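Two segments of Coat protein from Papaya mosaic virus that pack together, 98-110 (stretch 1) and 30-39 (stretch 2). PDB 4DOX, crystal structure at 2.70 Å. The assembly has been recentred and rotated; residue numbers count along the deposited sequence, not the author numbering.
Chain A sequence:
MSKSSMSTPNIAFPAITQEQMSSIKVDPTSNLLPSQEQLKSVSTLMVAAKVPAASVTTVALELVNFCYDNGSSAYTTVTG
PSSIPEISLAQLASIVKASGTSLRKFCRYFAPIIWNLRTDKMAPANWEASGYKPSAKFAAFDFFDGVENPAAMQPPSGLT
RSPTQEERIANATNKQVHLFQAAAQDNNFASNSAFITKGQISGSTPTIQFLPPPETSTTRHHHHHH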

# COMPACT_ATOMS: atom_id res chain seq x y z
N ALA A 98 7.22 -10.45 -6.78
CA ALA A 98 7.08 -11.87 -7.01
C ALA A 98 5.65 -12.38 -6.85
O ALA A 98 5.28 -13.42 -7.39
CB ALA A 98 8.02 -12.62 -6.14
N SER A 99 4.81 -11.64 -6.15
CA SER A 99 3.43 -12.11 -5.96
C SER A 99 2.57 -11.71 -7.13
O SER A 99 1.46 -12.19 -7.27
CB SER A 99 2.82 -11.49 -4.71
OG SER A 99 2.59 -10.12 -4.98
N GLY A 100 3.06 -10.78 -7.95
CA GLY A 100 2.40 -10.40 -9.17
C GLY A 100 1.62 -9.12 -9.00
O GLY A 100 0.98 -8.67 -9.93
N THR A 101 1.67 -8.53 -7.81
CA THR A 101 1.16 -7.13 -7.62
C THR A 101 2.31 -6.16 -7.92
O THR A 101 3.41 -6.58 -8.22
CB THR A 101 0.45 -6.90 -6.23
OG1 THR A 101 -0.24 -5.67 -6.25
CG2 THR A 101 1.43 -6.86 -5.04
N SER A 102 2.03 -4.87 -7.90
CA SER A 102 3.06 -3.85 -8.10
C SER A 102 3.37 -3.24 -6.73
O SER A 102 2.57 -3.37 -5.76
CB SER A 102 2.51 -2.73 -8.98
OG SER A 102 1.45 -2.07 -8.26
N LEU A 103 4.51 -2.57 -6.64
CA LEU A 103 4.96 -1.99 -5.40
C LEU A 103 3.95 -0.90 -4.98
O LEU A 103 3.67 -0.68 -3.78
CB LEU A 103 6.37 -1.44 -5.63
CG LEU A 103 7.14 -0.69 -4.56
CD1 LEU A 103 7.26 -1.50 -3.23
CD2 LEU A 103 8.49 -0.34 -5.12
N ARG A 104 3.35 -0.27 -6.00
CA ARG A 104 2.43 0.83 -5.77
C ARG A 104 1.16 0.35 -5.09
O ARG A 104 0.70 0.99 -4.15
CB ARG A 104 2.11 1.54 -7.09
CG ARG A 104 0.87 2.44 -7.07
CD ARG A 104 1.08 3.87 -6.73
NE ARG A 104 2.39 4.41 -7.09
CZ ARG A 104 2.68 5.15 -8.17
NH1 ARG A 104 1.76 5.42 -9.07
NH2 ARG A 104 3.91 5.61 -8.36
N LYS A 105 0.62 -0.77 -5.57
CA LYS A 105 -0.61 -1.31 -5.01
C LYS A 105 -0.37 -1.79 -3.61
O LYS A 105 -1.24 -1.60 -2.77
CB LYS A 105 -1.21 -2.43 -5.88
CG LYS A 105 -1.99 -1.89 -7.01
CD LYS A 105 -2.21 -2.92 -8.08
CE LYS A 105 -2.78 -2.26 -9.36
NZ LYS A 105 -3.31 -3.33 -10.25
N PHE A 106 0.78 -2.42 -3.37
CA PHE A 106 1.14 -2.89 -2.05
C PHE A 106 1.23 -1.72 -1.04
O PHE A 106 0.73 -1.81 0.07
CB PHE A 106 2.49 -3.59 -2.11
CG PHE A 106 2.93 -4.24 -0.80
CD1 PHE A 106 3.89 -3.63 0.02
CD2 PHE A 106 2.40 -5.46 -0.39
CE1 PHE A 106 4.30 -4.22 1.22
CE2 PHE A 106 2.83 -6.07 0.83
CZ PHE A 106 3.78 -5.44 1.63
N CYS A 107 1.90 -0.63 -1.43
CA CYS A 107 2.00 0.53 -0.53
C CYS A 107 0.62 1.12 -0.27
O CYS A 107 0.33 1.51 0.85
CB CYS A 107 2.97 1.59 -1.07
SG CYS A 107 4.69 0.92 -1.17
N ARG A 108 -0.25 1.11 -1.29
CA ARG A 108 -1.55 1.70 -1.21
C ARG A 108 -2.35 0.98 -0.15
O ARG A 108 -3.15 1.61 0.54
CB ARG A 108 -2.25 1.60 -2.55
CG ARG A 108 -3.41 2.54 -2.65
CD ARG A 108 -4.05 2.46 -3.97
NE ARG A 108 -3.40 3.34 -4.94
CZ ARG A 108 -2.89 2.95 -6.09
NH1 ARG A 108 -2.95 1.67 -6.43
NH2 ARG A 108 -2.31 3.83 -6.90
N TYR A 109 -2.11 -0.33 -0.03
CA TYR A 109 -2.83 -1.20 0.91
C TYR A 109 -2.54 -0.83 2.38
O TYR A 109 -3.34 -1.21 3.29
CB TYR A 109 -2.48 -2.68 0.66
CG TYR A 109 -3.14 -3.64 1.64
CD1 TYR A 109 -4.55 -3.82 1.66
CD2 TYR A 109 -2.37 -4.39 2.52
CE1 TYR A 109 -5.19 -4.73 2.55
CE2 TYR A 109 -2.99 -5.31 3.44
CZ TYR A 109 -4.40 -5.46 3.44
OH TYR A 109 -4.98 -6.33 4.34
N PHE A 110 -1.40 -0.14 2.58
CA PHE A 110 -0.94 0.26 3.90
C PHE A 110 -0.97 1.77 4.06
O PHE A 110 -0.53 2.30 5.07
CB PHE A 110 0.48 -0.23 4.13
CG PHE A 110 0.61 -1.73 4.17
CD1 PHE A 110 1.01 -2.44 3.04
CD2 PHE A 110 0.32 -2.43 5.35
CE1 PHE A 110 1.10 -3.86 3.07
CE2 PHE A 110 0.42 -3.85 5.39
CZ PHE A 110 0.82 -4.56 4.25
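Stretch 2 30-39: SNLLPSQEQL

How does stretch 2 run along stretch 1? It starts as an irregular loop and turns helical at Gln36, while stretch 1 passes from a loop into a helix that begins at Leu103. The CA pairings run in reverse order: Leu33 CA lies 5.0 Å from Lys105 CA, Pro34 CA lies 5.6 Å from Thr101 CA, and Gln38 CA lies 5.3 Å from Ser99 CA. Leu33 therefore lies beside the helix of stretch 1, Pro34 reaches both its loop and its helix, and Gln38 lies beside the loop. Together the two bury 640 Å².

What does Gln38, the residue with the most covered surface, do there? Its CB points toward stretch 1, and its backbone O approaches Ser99 CB at 3.5 Å. Gln38 OE1 accepts from Ser35 N at 2.7 Å, while Ser35 OG caps the helix by accepting from Gln38 N at 3.1 Å. The same Gln38 OE1 also takes a proton from a water at 2.7 Å, and that water lies 2.7 Å from Thr101 OG1, bridging the stretches.

Where does Leu39 settle? Its CB points sideways, but the end of the side chain comes nearer, and CD1 lies over the face of the Tyr109 ring, 3.6 Å from the centroid, in a CH-pi contact. The other methyl, Leu39 CD2, approaches Phe106 CD2 obliquely at 4.3 Å.

What holds the loop against the helix? Pro34 lies along one turn, its CD 3.3 Å from Lys105 O and 4.0 Å from Tyr109 CB. Beyond it, Arg108 NH1 donates a direct hydrogen bond to Leu32 O at 2.9 Å, and Leu32 CD2 covers a face of the guanidinium. A second water accepts from Lys105 NZ at 3.2 Å and donates to Leu33 O at 3.0 Å, tying the lysine to the loop.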

# COMPACT_ATOMS: atom_id res chain seq x y z
N SER A 30 -10.81 -5.17 -6.54
CA SER A 30 -10.16 -3.85 -6.61
C SER A 30 -9.12 -3.80 -7.69
O SER A 30 -8.31 -4.70 -7.80
CB SER A 30 -9.49 -3.50 -5.27
OG SER A 30 -8.93 -2.20 -5.34
N ASN A 31 -9.12 -2.75 -8.48
CA ASN A 31 -8.02 -2.54 -9.43
C ASN A 31 -6.92 -1.65 -8.86
O ASN A 31 -5.97 -1.28 -9.55
CB ASN A 31 -8.51 -2.06 -10.81
CG ASN A 31 -9.28 -0.73 -10.78
OD1 ASN A 31 -9.28 -0.02 -9.81
ND2 ASN A 31 -9.91 -0.40 -11.89
N LEU A 32 -7.04 -1.32 -7.58
CA LEU A 32 -6.11 -0.41 -6.95
C LEU A 32 -5.37 -1.11 -5.80
O LEU A 32 -4.36 -0.61 -5.34
CB LEU A 32 -6.86 0.85 -6.46
CG LEU A 32 -7.38 1.91 -7.45
CD1 LEU A 32 -8.15 2.99 -6.71
CD2 LEU A 32 -6.29 2.56 -8.35
N LEU A 33 -5.86 -2.24 -5.32
CA LEU A 33 -5.23 -2.96 -4.23
C LEU A 33 -4.80 -4.40 -4.66
O LEU A 33 -5.34 -4.98 -5.59
CB LEU A 33 -6.16 -3.00 -3.02
CG LEU A 33 -6.61 -1.68 -2.39
CD1 LEU A 33 -7.57 -1.92 -1.19
CD2 LEU A 33 -5.43 -0.86 -1.93
N PRO A 34 -3.79 -4.96 -4.01
CA PRO A 34 -3.44 -6.31 -4.45
C PRO A 34 -4.61 -7.21 -4.07
O PRO A 34 -5.35 -6.89 -3.13
CB PRO A 34 -2.24 -6.68 -3.57
CG PRO A 34 -1.73 -5.36 -3.03
CD PRO A 34 -2.93 -4.47 -2.92
N SER A 35 -4.80 -8.30 -4.80
CA SER A 35 -5.81 -9.25 -4.41
C SER A 35 -5.45 -9.91 -3.04
O SER A 35 -4.33 -9.78 -2.51
CB SER A 35 -6.02 -10.31 -5.49
OG SER A 35 -5.00 -11.27 -5.39
N GLN A 36 -6.42 -10.59 -2.46
CA GLN A 36 -6.19 -11.35 -1.24
C GLN A 36 -5.09 -12.40 -1.44
O GLN A 36 -4.28 -12.63 -0.56
CB GLN A 36 -7.51 -12.03 -0.81
CG GLN A 36 -7.49 -12.54 0.65
CD GLN A 36 -7.13 -11.40 1.63
OE1 GLN A 36 -6.27 -11.58 2.51
NE2 GLN A 36 -7.74 -10.22 1.44
N GLU A 37 -5.10 -13.06 -2.60
CA GLU A 37 -4.17 -14.14 -2.92
C GLU A 37 -2.75 -13.61 -3.03
O GLU A 37 -1.80 -14.18 -2.49
CB GLU A 37 -4.60 -14.85 -4.22
CG GLU A 37 -5.99 -15.64 -4.09
CD GLU A 37 -7.28 -14.70 -4.01
OE1 GLU A 37 -7.23 -13.48 -4.39
OE2 GLU A 37 -8.37 -15.21 -3.56
N GLN A 38 -2.65 -12.47 -3.73
CA GLN A 38 -1.39 -11.77 -3.89
C GLN A 38 -0.82 -11.35 -2.53
O GLN A 38 0.36 -11.59 -2.27
CB GLN A 38 -1.57 -10.58 -4.84
CG GLN A 38 -1.73 -10.98 -6.31
CD GLN A 38 -2.22 -9.81 -7.13
OE1 GLN A 38 -2.90 -8.96 -6.62
NE2 GLN A 38 -1.84 -9.74 -8.38
N LEU A 39 -1.66 -10.78 -1.66
CA LEU A 39 -1.18 -10.46 -0.32
C LEU A 39 -0.60 -11.71 0.37
O LEU A 39 0.49 -11.66 0.92
CB LEU A 39 -2.27 -9.82 0.53
CG LEU A 39 -2.63 -8.36 0.25
CD1 LEU A 39 -3.72 -7.95 1.18
CD2 LEU A 39 -1.40 -7.41 0.38
O HOH W 1 -5.52 -4.92 -8.55
O HOH W 2 -2.35 -6.56 -7.77